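Local coordinates for uncharacterized protein (PDB 4O5P) that is a type VI secretion effector of Pseudomonas aeruginosa that acts as a phospholipase, probably hydrolysing membrane phospholipids of target cells, at residues A[67-72]-A[231-236]; A[72-77]-A[117-122]; A[79-84]-A[562-567]; A[137-142]-A[299-304]; A[235-240]-A[281-286]. One frame throughout, in Å; residues are numbered along the deposited sequence.

Interaction 1 of 5, residues A[67-72]-A[231-236]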
# COMPACT_ATOMS: atom_id res chain seq x y z
N ILE A 67 15.61 3.18 15.82
CA ILE A 67 15.22 3.83 14.57
C ILE A 67 13.79 3.51 14.19
O ILE A 67 13.43 2.35 14.00
CB ILE A 67 16.10 3.37 13.40
CG1 ILE A 67 17.59 3.64 13.68
CG2 ILE A 67 15.66 4.03 12.10
CD1 ILE A 67 18.53 2.85 12.78
N THR A 68 12.97 4.55 14.05
CA THR A 68 11.63 4.39 13.49
C THR A 68 11.62 4.81 12.01
O THR A 68 12.13 5.88 11.66
CB THR A 68 10.61 5.24 14.25
OG1 THR A 68 10.64 4.90 15.65
CG2 THR A 68 9.21 5.03 13.71
N LEU A 69 11.02 3.97 11.15
CA LEU A 69 10.86 4.23 9.72
C LEU A 69 9.38 4.05 9.33
O LEU A 69 8.80 3.00 9.56
CB LEU A 69 11.72 3.24 8.93
CG LEU A 69 11.79 3.33 7.41
CD1 LEU A 69 12.11 4.74 6.99
CD2 LEU A 69 12.87 2.39 6.85
N GLY A 70 8.77 5.07 8.75
CA GLY A 70 7.37 4.99 8.34
C GLY A 70 7.24 5.17 6.84
O GLY A 70 7.67 6.19 6.29
N PHE A 71 6.67 4.16 6.17
CA PHE A 71 6.38 4.22 4.75
C PHE A 71 4.88 4.47 4.57
O PHE A 71 4.03 3.58 4.86
CB PHE A 71 6.72 2.89 4.07
CG PHE A 71 8.17 2.49 4.15
CD1 PHE A 71 9.08 2.95 3.22
CD2 PHE A 71 8.60 1.61 5.13
CE1 PHE A 71 10.41 2.56 3.26
CE2 PHE A 71 9.93 1.21 5.19
CZ PHE A 71 10.83 1.69 4.25
N ASP A 72 4.55 5.66 4.08
CA ASP A 72 3.15 6.09 3.96
C ASP A 72 2.47 5.40 2.79
O ASP A 72 3.12 4.75 1.96
CB ASP A 72 3.04 7.60 3.81
CG ASP A 72 1.80 8.15 4.50
OD1 ASP A 72 0.84 7.37 4.72
OD2 ASP A 72 1.78 9.37 4.81
N LEU A 231 14.93 -1.66 15.21
CA LEU A 231 14.08 -0.98 14.23
C LEU A 231 12.59 -1.09 14.57
O LEU A 231 12.12 -2.13 14.99
CB LEU A 231 14.29 -1.54 12.82
CG LEU A 231 15.67 -1.39 12.15
CD1 LEU A 231 15.58 -1.59 10.67
CD2 LEU A 231 16.26 -0.05 12.44
N TYR A 232 11.87 0.01 14.38
CA TYR A 232 10.43 0.08 14.53
C TYR A 232 9.93 0.64 13.21
O TYR A 232 10.32 1.74 12.80
CB TYR A 232 10.06 0.97 15.72
CG TYR A 232 10.93 0.64 16.92
CD1 TYR A 232 12.20 1.22 17.05
CD2 TYR A 232 10.53 -0.28 17.87
CE1 TYR A 232 13.02 0.91 18.10
CE2 TYR A 232 11.36 -0.61 18.94
CZ TYR A 232 12.59 -0.00 19.04
OH TYR A 232 13.43 -0.32 20.10
N ILE A 233 9.10 -0.15 12.51
CA ILE A 233 8.76 0.13 11.11
C ILE A 233 7.24 0.15 10.95
O ILE A 233 6.58 -0.80 11.35
CB ILE A 233 9.31 -0.99 10.17
CG1 ILE A 233 10.80 -1.29 10.44
CG2 ILE A 233 9.08 -0.64 8.70
CD1 ILE A 233 11.76 -0.26 9.93
N TYR A 234 6.69 1.22 10.37
CA TYR A 234 5.25 1.32 10.17
C TYR A 234 4.99 1.48 8.67
O TYR A 234 5.71 2.23 8.01
CB TYR A 234 4.66 2.52 10.94
CG TYR A 234 5.06 2.60 12.41
CD1 TYR A 234 4.69 1.61 13.31
CD2 TYR A 234 5.81 3.68 12.89
CE1 TYR A 234 5.06 1.68 14.65
CE2 TYR A 234 6.17 3.76 14.22
CZ TYR A 234 5.79 2.77 15.09
OH TYR A 234 6.17 2.85 16.41
N GLY A 235 3.98 0.80 8.13
CA GLY A 235 3.67 0.96 6.72
C GLY A 235 2.17 0.89 6.47
O GLY A 235 1.45 0.19 7.19
N PHE A 236 1.70 1.62 5.46
CA PHE A 236 0.27 1.48 5.08
C PHE A 236 0.18 1.31 3.58
O PHE A 236 0.88 2.01 2.83
CB PHE A 236 -0.54 2.69 5.61
CG PHE A 236 -1.88 2.94 4.93
CD1 PHE A 236 -2.77 1.91 4.62
CD2 PHE A 236 -2.26 4.25 4.66
CE1 PHE A 236 -4.00 2.19 4.02
CE2 PHE A 236 -3.49 4.54 4.07
CZ PHE A 236 -4.36 3.52 3.74
O HOH W 1 7.71 4.84 16.99
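Thr68 and Tyr234 make the closest side-chain contact between these two neighbouring strands. The methyl CG2 of Thr68 lies 3.3 Å from CE2 of the Tyr234 ring. Thr68 CG2 is anti to its backbone N (OG1 at chi1 -56°), and this brings the methyl to the ring. Water 1 joins the same two residues. It donates to Thr68 OG1 and lies 2.6 Å from Tyr234 OH, in the plane of that ring. Tyr232 crosses Thr68 at about a right angle, and its ring edge comes near Ile67 O.

Ile67, Leu69, Phe71, Leu231 and Ile233 share the other face. Leu231 CD2 packs 3.6 Å from Ile67 CB, with the two side chains pointing the same way. Ile233 CD1 meets Leu69 CB, also at 3.6 Å, and Ile233 CG2 touches the edge of the Phe71 ring at CE2.

The backbones set this register. The strands run parallel, 8° apart, and exchange five hydrogen bonds. Tyr232 N gives to Ile67 O at 2.8 Å, and Phe71 N gives to Tyr234 O at the same length. The last, Phe236 N to Phe71 O, is longer at 3.1 Å. CA-H...O contacts run beside these bonds. The pair is part of the parallel core of an alpha/beta-hydrolase sheet, and strand 225-236 leads into a probable nucleophile elbow.

Beyond the pair, Tyr232 OH bonds to His66 ND1. Strand 111-116 flanks residues 67-72, and strand 270-280 flanks residues 231-236. Helix 238-254 covers the face of Leu69, Phe71, Leu231 and Ile233, while Ile96 of helix 91-97 reaches Thr68 on the other.

Interaction 2 of 5, residues A[72-77]-A[117-122]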
# COMPACT_ATOMS: atom_id res chain seq x y z
N ASP A 72 4.55 5.66 4.08
CA ASP A 72 3.15 6.09 3.96
C ASP A 72 2.47 5.40 2.79
O ASP A 72 3.12 4.75 1.96
CB ASP A 72 3.04 7.60 3.81
CG ASP A 72 1.80 8.15 4.50
OD1 ASP A 72 0.84 7.37 4.72
OD2 ASP A 72 1.78 9.37 4.81
N GLY A 73 1.15 5.54 2.73
CA GLY A 73 0.37 4.78 1.78
C GLY A 73 0.24 5.42 0.42
O GLY A 73 0.80 6.48 0.15
N THR A 74 -0.50 4.74 -0.44
CA THR A 74 -0.79 5.18 -1.79
C THR A 74 -1.40 6.57 -1.77
O THR A 74 -2.43 6.78 -1.14
CB THR A 74 -1.79 4.22 -2.44
OG1 THR A 74 -1.31 2.87 -2.28
CG2 THR A 74 -1.98 4.54 -3.91
N ASN A 75 -0.76 7.51 -2.47
CA ASN A 75 -1.23 8.89 -2.59
C ASN A 75 -1.27 9.64 -1.26
O ASN A 75 -1.92 10.69 -1.15
CB ASN A 75 -2.60 8.97 -3.28
CG ASN A 75 -2.85 10.33 -3.92
OD1 ASN A 75 -1.98 10.86 -4.62
ND2 ASN A 75 -4.03 10.89 -3.68
N ASN A 76 -0.58 9.11 -0.25
CA ASN A 76 -0.44 9.83 1.01
C ASN A 76 0.89 10.56 1.11
O ASN A 76 1.96 9.94 1.01
CB ASN A 76 -0.54 8.86 2.19
CG ASN A 76 -1.83 8.10 2.20
OD1 ASN A 76 -1.87 6.94 1.81
ND2 ASN A 76 -2.90 8.73 2.66
N ASN A 77 0.83 11.87 1.36
CA ASN A 77 2.04 12.67 1.51
C ASN A 77 1.84 13.61 2.69
O ASN A 77 0.97 14.47 2.64
CB ASN A 77 2.29 13.47 0.23
CG ASN A 77 3.52 14.34 0.31
OD1 ASN A 77 3.53 15.35 1.00
ND2 ASN A 77 4.58 13.95 -0.40
N PRO A 117 7.27 9.48 2.04
CA PRO A 117 5.99 9.74 1.37
C PRO A 117 5.50 8.58 0.53
O PRO A 117 6.29 7.76 0.05
CB PRO A 117 6.29 10.93 0.44
CG PRO A 117 7.79 11.07 0.42
CD PRO A 117 8.30 10.47 1.69
N GLY A 118 4.19 8.52 0.32
CA GLY A 118 3.60 7.46 -0.47
C GLY A 118 3.88 7.55 -1.96
O GLY A 118 4.16 8.63 -2.51
N VAL A 119 3.80 6.40 -2.63
CA VAL A 119 3.95 6.35 -4.08
C VAL A 119 2.87 7.21 -4.71
O VAL A 119 1.76 7.32 -4.18
CB VAL A 119 3.83 4.92 -4.62
CG1 VAL A 119 5.06 4.12 -4.26
CG2 VAL A 119 2.55 4.25 -4.09
N GLY A 120 3.20 7.84 -5.83
CA GLY A 120 2.25 8.70 -6.52
C GLY A 120 2.32 10.13 -6.04
O GLY A 120 1.63 11.02 -6.56
N THR A 121 3.15 10.35 -5.02
CA THR A 121 3.40 11.69 -4.53
C THR A 121 4.87 12.04 -4.68
O THR A 121 5.73 11.15 -4.75
CB THR A 121 2.96 11.86 -3.06
OG1 THR A 121 3.90 11.21 -2.20
CG2 THR A 121 1.57 11.27 -2.84
N VAL A 122 5.15 13.34 -4.74
CA VAL A 122 6.51 13.82 -4.95
C VAL A 122 7.47 13.43 -3.80
O VAL A 122 7.11 13.51 -2.61
CB VAL A 122 6.49 15.34 -5.18
CG1 VAL A 122 7.86 15.93 -5.03
CG2 VAL A 122 5.91 15.66 -6.57
O HOH W 2 3.51 4.08 -0.85
O HOH W 3 7.59 15.11 -0.49
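The first torsions of Asn77 and Thr121 bring their polar groups together. Asn77 CG is anti to its backbone N (chi1 180°). ND2 lies beside Thr121. Thr121 OG1 sits between its own backbone N and carbonyl carbon (chi1 75°). From there it donates to Gly118 O at 2.6 Å, on a lone pair in the carbonyl plane. The same OG1 accepts a weak bond from Asn77 ND2 at 3.3 Å. Thr121 CG2 packs on the backbone of Asn75. Water 3 also links Asn77 ND2 to Val122 O.

Each loop makes a type II turn, at 73-76 and at 118-121. Two backbone bonds lace the turns together. Gly118 N gives to Asn76 O at 2.7 Å, and Asn75 N gives to Val119 O at 3.1 Å. Gly118 CA also comes within 3.0 Å of Gly73 O, a CA-H...O contact. The approach is this close because Gly118 has no side chain. Gly120, third in its turn, has a positive phi of 90°. Water 2 bridges Asp72 O and Val119 N.

Thr74 OG1 bonds to Ser237 OG, which places this contact beside the probable active site. The loops leave the ends of the parallel strands 62-71 and 111-116. Asn77 caps helix 78-81 through OD1 to Ala80 N, Arg145 of helix 139-162 holds Pro117 O, and Val119 rests on helix 238-254.

Interaction 3 of 5, residues A[79-84]-A[562-567]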
# COMPACT_ATOMS: atom_id res chain seq x y z
N LYS A 79 3.51 16.19 4.14
CA LYS A 79 3.64 17.63 3.87
C LYS A 79 2.38 18.18 3.23
O LYS A 79 1.79 19.16 3.70
CB LYS A 79 4.83 17.90 2.94
CG LYS A 79 6.22 17.50 3.47
CD LYS A 79 7.31 17.78 2.42
CE LYS A 79 8.70 17.43 2.93
NZ LYS A 79 9.04 18.13 4.19
N ALA A 80 1.95 17.54 2.15
CA ALA A 80 0.76 17.98 1.42
C ALA A 80 -0.53 17.84 2.25
O ALA A 80 -1.25 18.82 2.47
CB ALA A 80 0.63 17.19 0.13
N ASP A 81 -0.80 16.62 2.69
CA ASP A 81 -2.05 16.30 3.35
C ASP A 81 -2.29 16.99 4.70
O ASP A 81 -3.44 17.17 5.11
CB ASP A 81 -2.18 14.78 3.49
CG ASP A 81 -2.29 14.09 2.14
OD1 ASP A 81 -2.96 14.66 1.24
OD2 ASP A 81 -1.69 13.00 1.97
N GLY A 82 -1.22 17.39 5.39
CA GLY A 82 -1.36 18.02 6.69
C GLY A 82 -1.21 19.54 6.69
O GLY A 82 -1.21 20.16 7.76
N SER A 83 -1.09 20.13 5.51
CA SER A 83 -0.75 21.56 5.41
C SER A 83 -1.97 22.48 5.39
O SER A 83 -1.86 23.66 5.73
CB SER A 83 0.12 21.83 4.18
OG SER A 83 -0.57 21.53 2.98
N SER A 84 -3.13 21.95 4.99
CA SER A 84 -4.35 22.74 4.89
C SER A 84 -5.14 22.78 6.20
O SER A 84 -4.72 22.20 7.22
CB SER A 84 -5.24 22.21 3.77
OG SER A 84 -5.82 20.97 4.12
N VAL A 562 1.80 20.87 -4.92
CA VAL A 562 2.59 20.31 -6.02
C VAL A 562 2.87 18.81 -5.83
O VAL A 562 3.08 18.08 -6.81
CB VAL A 562 3.91 21.12 -6.19
CG1 VAL A 562 5.15 20.24 -6.03
CG2 VAL A 562 3.92 21.91 -7.51
N GLU A 563 2.84 18.35 -4.58
CA GLU A 563 3.19 16.97 -4.23
C GLU A 563 2.20 15.89 -4.66
O GLU A 563 2.57 14.71 -4.78
CB GLU A 563 3.40 16.84 -2.72
CG GLU A 563 4.57 17.67 -2.16
CD GLU A 563 4.11 18.97 -1.53
OE1 GLU A 563 3.05 19.52 -1.92
OE2 GLU A 563 4.82 19.46 -0.63
N LYS A 564 0.93 16.27 -4.86
CA LYS A 564 -0.13 15.31 -5.14
C LYS A 564 -0.96 15.79 -6.33
O LYS A 564 -0.97 16.97 -6.64
CB LYS A 564 -1.04 15.12 -3.92
CG LYS A 564 -0.38 14.32 -2.78
CD LYS A 564 -1.30 14.10 -1.56
CE LYS A 564 -2.65 13.53 -1.96
NZ LYS A 564 -3.36 12.90 -0.80
N GLN A 565 -1.65 14.89 -7.00
CA GLN A 565 -2.50 15.33 -8.10
C GLN A 565 -3.74 15.99 -7.54
O GLN A 565 -4.26 15.55 -6.52
CB GLN A 565 -2.85 14.19 -9.04
CG GLN A 565 -1.74 13.87 -10.03
CD GLN A 565 -1.57 14.91 -11.14
OE1 GLN A 565 -2.40 15.81 -11.30
NE2 GLN A 565 -0.49 14.79 -11.90
N PHE A 566 -4.21 17.05 -8.20
CA PHE A 566 -5.39 17.76 -7.71
C PHE A 566 -6.62 16.86 -7.66
O PHE A 566 -6.95 16.17 -8.62
CB PHE A 566 -5.71 19.02 -8.51
CG PHE A 566 -6.91 19.77 -7.99
CD1 PHE A 566 -6.85 20.43 -6.77
CD2 PHE A 566 -8.10 19.79 -8.71
CE1 PHE A 566 -7.96 21.11 -6.27
CE2 PHE A 566 -9.21 20.46 -8.22
CZ PHE A 566 -9.14 21.12 -7.00
N ASP A 567 -7.28 16.89 -6.51
CA ASP A 567 -8.39 16.01 -6.22
C ASP A 567 -9.57 16.89 -5.81
O ASP A 567 -9.64 17.35 -4.67
CB ASP A 567 -7.97 15.05 -5.09
CG ASP A 567 -8.94 13.89 -4.91
OD1 ASP A 567 -9.73 13.62 -5.83
OD2 ASP A 567 -8.89 13.25 -3.83
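Asp81 and Lys564 form a salt bridge, the one ionic bond between residues 79-84 and 562-567. Lys564 NZ gives to Asp81 OD1 at 2.7 Å and meets the syn lone pair of that oxygen. Asp81 OD2 is 3.2 Å from Lys564 NZ. The two side chains cross at about a right angle. The Lys564 chain bends at chi3 (51°), and CD, CE and NZ all lie near the carboxylate.

The ammonium and the carboxylate each have a second bond. Lys564 NZ also gives to Asn75 O, and Asp81 OD2 accepts from Asn77 N. The lysine therefore joins the helix end and the loop before it. The negative carboxylate next to the ammonium probably stabilises its charged form.

The remaining contacts are apolar or mixed, and longer. Ala80 CB faces the opposing loop. It lies 4.0 Å from Lys564 CD and the same distance from Glu563 CB. The Glu563 chain is bent at chi2 (99°). Its carboxylate oxygens lie beside Lys79 and Ala80. There OE1 is 3.9 Å from Ala80 CB, and OE2 is equally far from Lys79 CB. Lys79 NZ leads away and stays 6.5 Å from Glu563 OE2, so the opposite charges do not touch.

Within residues 79-84, Ser83 OG gives to Ala80 O at 2.8 Å.

This is a surface contact. It joins the short helix 78-81, which follows strand 62-71, to a loop between helices 538-550 and 571-587 in the C-terminal family region. Glu563 also pairs by its backbone with Val122, and helix 507-528 packs on Val562, Gln565 and Phe566.

Interaction 4 of 5, residues A[137-142]-A[299-304]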
# COMPACT_ATOMS: atom_id res chain seq x y z
N ILE A 137 0.57 3.94 -11.22
CA ILE A 137 1.76 3.85 -10.40
C ILE A 137 2.66 2.69 -10.81
O ILE A 137 2.24 1.53 -10.78
CB ILE A 137 1.41 3.72 -8.90
CG1 ILE A 137 0.10 4.47 -8.61
CG2 ILE A 137 2.57 4.21 -8.05
CD1 ILE A 137 0.07 5.24 -7.29
N GLY A 138 3.89 3.02 -11.20
CA GLY A 138 4.86 2.01 -11.59
C GLY A 138 5.58 1.45 -10.38
O GLY A 138 5.55 2.04 -9.30
N ALA A 139 6.25 0.31 -10.56
CA ALA A 139 6.89 -0.41 -9.47
C ALA A 139 8.13 0.31 -8.93
O ALA A 139 8.50 0.19 -7.74
CB ALA A 139 7.24 -1.81 -9.92
N GLU A 140 8.78 1.06 -9.82
CA GLU A 140 10.07 1.65 -9.50
C GLU A 140 9.97 2.62 -8.32
O GLU A 140 10.90 2.71 -7.53
CB GLU A 140 10.72 2.31 -10.74
CG GLU A 140 10.20 3.68 -11.12
CD GLU A 140 8.92 3.65 -11.96
OE1 GLU A 140 8.45 2.55 -12.32
OE2 GLU A 140 8.39 4.74 -12.26
N GLY A 141 8.85 3.31 -8.18
CA GLY A 141 8.67 4.23 -7.07
C GLY A 141 8.72 3.51 -5.73
O GLY A 141 9.35 3.99 -4.75
N GLY A 142 8.08 2.34 -5.69
CA GLY A 142 8.12 1.48 -4.52
C GLY A 142 9.55 1.07 -4.22
O GLY A 142 10.04 1.24 -3.09
N MSE A 299 3.59 -5.53 -7.97
CA MSE A 299 4.79 -4.85 -8.46
C MSE A 299 5.94 -5.86 -8.43
O MSE A 299 5.98 -6.76 -7.56
CB MSE A 299 5.12 -3.63 -7.59
CG MSE A 299 4.18 -2.46 -7.85
SE MSE A 299 4.31 -1.03 -6.50
CE MSE A 299 3.18 0.27 -7.40
N ASP A 300 6.88 -5.72 -9.36
CA ASP A 300 7.94 -6.72 -9.51
C ASP A 300 8.74 -6.97 -8.22
O ASP A 300 9.06 -8.12 -7.89
CB ASP A 300 8.85 -6.42 -10.72
CG ASP A 300 9.44 -5.02 -10.70
OD1 ASP A 300 9.44 -4.36 -9.64
OD2 ASP A 300 9.93 -4.56 -11.76
N TRP A 301 9.03 -5.91 -7.47
CA TRP A 301 9.86 -6.08 -6.27
C TRP A 301 9.14 -6.84 -5.16
O TRP A 301 9.77 -7.36 -4.23
CB TRP A 301 10.38 -4.74 -5.76
CG TRP A 301 9.32 -3.70 -5.59
CD1 TRP A 301 9.03 -2.68 -6.45
CD2 TRP A 301 8.42 -3.56 -4.48
NE1 TRP A 301 8.01 -1.92 -5.95
CE2 TRP A 301 7.62 -2.43 -4.74
CE3 TRP A 301 8.22 -4.27 -3.30
CZ2 TRP A 301 6.62 -2.01 -3.87
CZ3 TRP A 301 7.23 -3.85 -2.43
CH2 TRP A 301 6.44 -2.73 -2.71
N ALA A 302 7.81 -6.89 -5.28
CA ALA A 302 6.94 -7.47 -4.26
C ALA A 302 6.77 -8.98 -4.38
O ALA A 302 6.38 -9.64 -3.40
CB ALA A 302 5.56 -6.80 -4.28
N ASP A 303 7.03 -9.52 -5.57
CA ASP A 303 6.98 -10.97 -5.79
C ASP A 303 7.91 -11.66 -4.82
O ASP A 303 9.08 -11.28 -4.70
CB ASP A 303 7.38 -11.30 -7.22
CG ASP A 303 6.38 -10.81 -8.23
OD1 ASP A 303 5.18 -11.11 -8.06
OD2 ASP A 303 6.77 -10.13 -9.19
N ASP A 304 7.38 -12.65 -4.11
CA ASP A 304 8.14 -13.42 -3.12
C ASP A 304 8.80 -12.60 -2.00
O ASP A 304 9.64 -13.10 -1.27
CB ASP A 304 9.18 -14.31 -3.80
CG ASP A 304 8.54 -15.31 -4.75
OD1 ASP A 304 7.30 -15.52 -4.68
OD2 ASP A 304 9.28 -15.91 -5.57
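Ala139 and Met299, a selenomethionine, form the tight part of this contact. Ala139 CB points at the other segment and lies 3.6 Å from Met299 CB. The Met299 chain is extended beyond CG, with SE anti (chi2 167°). It runs past Ala139, and its methyl CE ends 3.5 Å from Gly138 O. The same CE meets Ile137 CG2 at 4.0 Å, where the two side chains cross.

Trp301 also meets Ala139. The indole NE1 gives a weak bond to Ala139 O at 2.8 Å, with a bent angle of 128° at the hydrogen. The oxygen lies at the ring edge, near its plane. Met299 CB and Ala302 CB cover one indole face toward the rim. Gly142 C lies 3.6 Å above the opposite face, and the indole packs directly on the Gly142 backbone.

The contact joins the first turn of helix 139-162 to the loop after strand 294-299, the end strand of a four-stranded antiparallel sheet separate from the alpha/beta-hydrolase sheet. Trp301 also packs on Ala241, Ala245 and Trp249 of helix 238-254, so its indole lies between two helices. Ala139 and Asp300 further bond by their backbones to Leu607 and Gly608.

The looser side is at Asp300. Its OD1 approaches Ala139 CB at 3.4 Å and adds little area. Asp300 and Gly138 are partly exposed here. Glu140, next on the helix, is exposed. Its CB points away from the loop, and it does not touch residues 299-304.

Interaction 5 of 5, residues A[235-240]-A[281-286]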
# COMPACT_ATOMS: atom_id res chain seq x y z
N GLY A 235 3.98 0.80 8.13
CA GLY A 235 3.67 0.96 6.72
C GLY A 235 2.17 0.89 6.47
O GLY A 235 1.45 0.19 7.19
N PHE A 236 1.70 1.62 5.46
CA PHE A 236 0.27 1.48 5.08
C PHE A 236 0.18 1.31 3.58
O PHE A 236 0.88 2.01 2.83
CB PHE A 236 -0.54 2.69 5.61
CG PHE A 236 -1.88 2.94 4.93
CD1 PHE A 236 -2.77 1.91 4.62
CD2 PHE A 236 -2.26 4.25 4.66
CE1 PHE A 236 -4.00 2.19 4.02
CE2 PHE A 236 -3.49 4.54 4.07
CZ PHE A 236 -4.36 3.52 3.74
N SER A 237 -0.65 0.36 3.12
CA SER A 237 -0.95 0.23 1.68
C SER A 237 0.29 -0.21 0.91
O SER A 237 0.93 -1.18 1.28
CB SER A 237 -1.50 1.54 1.11
OG SER A 237 -2.07 1.35 -0.20
N ARG A 238 0.65 0.51 -0.14
CA ARG A 238 1.88 0.17 -0.83
C ARG A 238 3.07 0.43 0.07
O ARG A 238 4.16 -0.11 -0.15
CB ARG A 238 1.98 0.89 -2.18
CG ARG A 238 1.04 0.24 -3.17
CD ARG A 238 0.79 1.06 -4.39
NE ARG A 238 -0.00 0.29 -5.34
CZ ARG A 238 -1.32 0.40 -5.48
NH1 ARG A 238 -2.01 1.25 -4.73
NH2 ARG A 238 -1.94 -0.34 -6.38
N GLY A 239 2.87 1.22 1.12
CA GLY A 239 3.97 1.51 2.03
C GLY A 239 4.13 0.34 2.99
O GLY A 239 5.21 0.09 3.51
N ALA A 240 3.04 -0.39 3.22
CA ALA A 240 3.13 -1.65 3.96
C ALA A 240 3.82 -2.71 3.11
O ALA A 240 4.65 -3.49 3.61
CB ALA A 240 1.73 -2.11 4.39
N ASP A 281 -3.25 -2.80 6.23
CA ASP A 281 -3.87 -3.17 4.94
C ASP A 281 -2.91 -3.17 3.76
O ASP A 281 -3.00 -2.31 2.90
CB ASP A 281 -5.04 -2.22 4.62
CG ASP A 281 -6.13 -2.88 3.81
OD1 ASP A 281 -6.57 -3.98 4.19
OD2 ASP A 281 -6.56 -2.30 2.79
N THR A 282 -1.98 -4.14 3.75
CA THR A 282 -0.95 -4.23 2.72
C THR A 282 -1.51 -4.36 1.31
O THR A 282 -2.31 -5.26 1.05
CB THR A 282 -0.07 -5.46 2.93
OG1 THR A 282 0.49 -5.42 4.24
CG2 THR A 282 1.04 -5.53 1.89
N VAL A 283 -1.08 -3.49 0.40
CA VAL A 283 -1.45 -3.59 -1.02
C VAL A 283 -0.19 -3.51 -1.85
O VAL A 283 0.53 -2.52 -1.78
CB VAL A 283 -2.40 -2.47 -1.46
CG1 VAL A 283 -2.59 -2.50 -2.99
CG2 VAL A 283 -3.74 -2.60 -0.72
N ALA A 284 0.10 -4.54 -2.64
CA ALA A 284 1.40 -4.64 -3.31
C ALA A 284 1.26 -4.51 -4.81
O ALA A 284 2.21 -4.76 -5.56
CB ALA A 284 2.07 -5.97 -2.96
N ALA A 285 0.08 -4.07 -5.23
CA ALA A 285 -0.32 -4.12 -6.63
C ALA A 285 0.31 -3.01 -7.43
O ALA A 285 0.46 -1.89 -6.94
CB ALA A 285 -1.85 -4.04 -6.77
N VAL A 286 0.65 -3.33 -8.67
CA VAL A 286 0.97 -2.30 -9.65
C VAL A 286 -0.21 -1.33 -9.76
O VAL A 286 -1.38 -1.73 -9.64
CB VAL A 286 1.30 -2.93 -11.02
CG1 VAL A 286 0.05 -3.51 -11.69
CG2 VAL A 286 1.99 -1.93 -11.92
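Ala285 O is gripped by two nitrogens of Arg238. NE donates at 2.7 Å and NH2 at 2.9 Å, side-on to the one oxygen. The oxygen lies 8° out of the guanidinium plane. NE comes in the carbonyl plane, while NH2 lies above it. The Arg238 chain is extended from CG to NE, and its head group reaches Ala285. Val283 CG1 sits over the centre of one guanidinium face, 4.0 Å from CZ. Ala285 CB touches NH2.

Nearer the strand end, Val283 N gives to Ser237 O at 3.2 Å. The bond is straight at the hydrogen (176°), but the donor stands above the carbonyl plane. Ala240 CB meets Thr282 OG1 at 3.5 Å.

Gly235, Ser237 and Gly239 fit the GxSxG nucleophile elbow of alpha/beta hydrolases. Ser237 has the strained positive phi expected there (67°). Ser237 OG bonds to His379 NE2, and Asp281 OD2 bonds to His379 ND1.

Thr74 OG1 bonds to Arg238 NH1. Arg238 to Ala285 O and Val283 N to Ser237 O join the Ser237 turn to the loop that follows Asp281. The bonds to His379 are consistent with a Ser-His-Asp triad, as in other alpha/beta hydrolases.

Overall arrangement
From the N terminus, strand 62-71 pairs with strand 225-236 in interaction 1, which closes a long loop. Interaction 2 is nested inside that loop. It shares Asp72 with interaction 1 and joins the turns after strands 62-71 and 111-116. Interaction 3 closes a far longer loop to the C-terminal region and crosses both 1 and 2. Interactions 4 and 5 are nested within it. Interaction 4 crosses interaction 1 and ties helix 139-162 to the loop after strand 294-299. Interaction 5 starts where interaction 1 ends, shares Gly235 and Phe236, and is nested inside interaction 4. Interactions 2, 4 and 5 touch one another around the probable active site.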